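Local coordinates for ribosome hibernation protein YHBH (PDB 4HEI), which probably inhibits translation by binding the small ribosomal subunit, and associates with the 100S ribosome dimers of stationary-phase cells, at residues I3-H8 / D18-K23. Sequence-based numbering, arbitrary orientation.
Sequences INIQGH and DYVHSK
I5 and V20 meet tip to tip where the helix of a beta-alpha-beta unit packs on the unit's leading strand: CD1 of I5 lies 3.6 Å from CG1 of V20 and 3.7 Å from its CB. On the strand, CG1 of I5 stands anti to the carbonyl carbon (chi1 -56°), and an extended chi2 carries CD1 straight out to the helix. V20 answers with CG1, the methyl anti to its backbone N.

One residue further along the helix, H21 runs past I3 in the opposite direction, the imidazole reaching back to the strand. CD1 of I3 lies 3.7 Å from ND1 of H21, while CB of I3 is 4.0 Å from CE1 of H21. CD1 of I5 is 4.1 Å from CD2 of H21, so both isoleucine ends come obliquely to the strand-facing side of one imidazole, I3 near ND1 and I5 near CD2. No hydrogen bond crosses the contact; the join is made by side-chain packing alone, with strand and helix running at 145° to each other.

Around this core, V20 also packs on I74 of helix 70-91, the second helix of the HPF/YfiA fold, and I3 touches F24 one turn beyond V20. Strand 3-8 is held parallel to strand 34-44 by backbone bonds, N4 pairing with V37 and V39. N4 itself points away from the helix, on the other side of the strand; there its OD1 takes a hydrogen bond from Q38 and another from NE2 of Q6, 2.9 Å long, with the donor tilted 23° from the carbonyl plane.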
loop_
_atom_site.group_PDB
_atom_site.type_symbol
_atom_site.label_atom_id
_atom_site.label_comp_id
_atom_site.label_asym_id
_atom_site.label_seq_id
_atom_site.Cartn_x
_atom_site.Cartn_y
_atom_site.Cartn_z
ATOM N N ILE A 3 6.339 -7.156 4.312
ATOM C CA ILE A 3 5.650 -6.743 3.095
ATOM C C ILE A 3 5.872 -7.677 1.916
ATOM O O ILE A 3 7.008 -8.022 1.592
ATOM C CB ILE A 3 6.106 -5.343 2.635
ATOM C CG1 ILE A 3 5.983 -4.339 3.778
ATOM C CG2 ILE A 3 5.261 -4.889 1.451
ATOM C CD1 ILE A 3 6.611 -2.994 3.467
ATOM N N ASN A 4 4.785 -8.085 1.274
ATOM C CA ASN A 4 4.890 -8.936 0.102
ATOM C C ASN A 4 4.355 -8.122 -1.064
ATOM O O ASN A 4 3.193 -7.724 -1.072
ATOM C CB ASN A 4 4.067 -10.221 0.254
ATOM C CG ASN A 4 4.174 -11.120 -0.969
ATOM O OD1 ASN A 4 3.672 -10.788 -2.043
ATOM N ND2 ASN A 4 4.848 -12.253 -0.818
ATOM N N ILE A 5 5.214 -7.853 -2.040
ATOM C CA ILE A 5 4.806 -7.082 -3.201
ATOM C C ILE A 5 4.709 -7.990 -4.410
ATOM O O ILE A 5 5.674 -8.676 -4.757
ATOM C CB ILE A 5 5.818 -5.963 -3.511
ATOM C CG1 ILE A 5 5.997 -5.075 -2.281
ATOM C CG2 ILE A 5 5.347 -5.146 -4.703
ATOM C CD1 ILE A 5 7.073 -4.019 -2.433
ATOM N N GLN A 6 3.544 -7.992 -5.046
ATOM C CA GLN A 6 3.323 -8.804 -6.234
ATOM C C GLN A 6 2.877 -7.932 -7.398
ATOM O O GLN A 6 2.216 -6.911 -7.211
ATOM C CB GLN A 6 2.258 -9.867 -5.966
ATOM C CG GLN A 6 2.652 -10.914 -4.944
ATOM C CD GLN A 6 3.867 -11.703 -5.374
ATOM O OE1 GLN A 6 3.938 -12.176 -6.508
ATOM N NE2 GLN A 6 4.830 -11.857 -4.469
ATOM N N GLY A 7 3.246 -8.346 -8.607
ATOM C CA GLY A 7 2.854 -7.606 -9.789
ATOM C C GLY A 7 2.000 -8.483 -10.684
ATOM O O GLY A 7 2.104 -9.708 -10.633
ATOM N N HIS A 8 1.146 -7.860 -11.486
ATOM C CA HIS A 8 0.285 -8.588 -12.416
ATOM C C HIS A 8 0.145 -7.779 -13.702
ATOM O O HIS A 8 -0.326 -6.641 -13.678
ATOM C CB HIS A 8 -1.098 -8.820 -11.805
ATOM C CG HIS A 8 -2.046 -9.533 -12.719
ATOM N ND1 HIS A 8 -1.952 -10.882 -12.983
ATOM C CD2 HIS A 8 -3.090 -9.076 -13.451
ATOM C CE1 HIS A 8 -2.897 -11.227 -13.840
ATOM N NE2 HIS A 8 -3.602 -10.150 -14.139
ATOM N N ASP A 18 11.347 -0.622 -4.242
ATOM C CA ASP A 18 12.080 0.248 -3.324
ATOM C C ASP A 18 11.176 1.385 -2.856
ATOM O O ASP A 18 11.139 1.720 -1.667
ATOM C CB ASP A 18 13.325 0.837 -3.998
ATOM C CG ASP A 18 14.400 -0.204 -4.262
ATOM O OD1 ASP A 18 14.401 -1.249 -3.582
ATOM O OD2 ASP A 18 15.256 0.031 -5.141
ATOM N N TYR A 19 10.446 1.973 -3.797
ATOM C CA TYR A 19 9.544 3.071 -3.481
ATOM C C TYR A 19 8.468 2.617 -2.503
ATOM O O TYR A 19 8.185 3.301 -1.518
ATOM C CB TYR A 19 8.886 3.602 -4.760
ATOM C CG TYR A 19 8.070 4.849 -4.543
ATOM C CD1 TYR A 19 8.686 6.057 -4.223
ATOM C CD2 TYR A 19 6.681 4.823 -4.642
ATOM C CE1 TYR A 19 7.939 7.205 -4.008
ATOM C CE2 TYR A 19 5.926 5.964 -4.426
ATOM C CZ TYR A 19 6.562 7.151 -4.109
ATOM O OH TYR A 19 5.823 8.283 -3.893
ATOM N N VAL A 20 7.860 1.469 -2.779
ATOM C CA VAL A 20 6.822 0.944 -1.899
ATOM C C VAL A 20 7.389 0.763 -0.498
ATOM O O VAL A 20 6.779 1.180 0.486
ATOM C CB VAL A 20 6.283 -0.403 -2.400
ATOM C CG1 VAL A 20 5.350 -1.013 -1.351
ATOM C CG2 VAL A 20 5.526 -0.201 -3.723
ATOM N N HIS A 21 8.559 0.143 -0.412
ATOM C CA HIS A 21 9.190 -0.066 0.885
ATOM C C HIS A 21 9.431 1.263 1.590
ATOM O O HIS A 21 9.204 1.391 2.798
ATOM C CB HIS A 21 10.498 -0.839 0.712
ATOM C CG HIS A 21 10.322 -2.321 0.787
ATOM N ND1 HIS A 21 10.030 -2.972 1.966
ATOM C CD2 HIS A 21 10.352 -3.276 -0.173
ATOM C CE1 HIS A 21 9.887 -4.264 1.730
ATOM N NE2 HIS A 21 10.077 -4.476 0.440
ATOM N N SER A 22 9.867 2.258 0.831
ATOM C CA SER A 22 10.119 3.579 1.386
ATOM C C SER A 22 8.860 4.139 2.052
ATOM O O SER A 22 8.898 4.597 3.200
ATOM C CB SER A 22 10.588 4.524 0.274
ATOM O OG SER A 22 10.842 5.819 0.785
ATOM N N LYS A 23 7.741 4.090 1.334
ATOM C CA LYS A 23 6.470 4.597 1.848
ATOM C C LYS A 23 6.025 3.883 3.128
ATOM O O LYS A 23 5.545 4.522 4.064
ATOM C CB LYS A 23 5.373 4.449 0.785
ATOM C CG LYS A 23 5.703 5.091 -0.555
ATOM C CD LYS A 23 5.752 6.610 -0.470
ATOM C CE LYS A 23 4.374 7.188 -0.211
ATOM N NZ LYS A 23 4.364 8.670 -0.322
#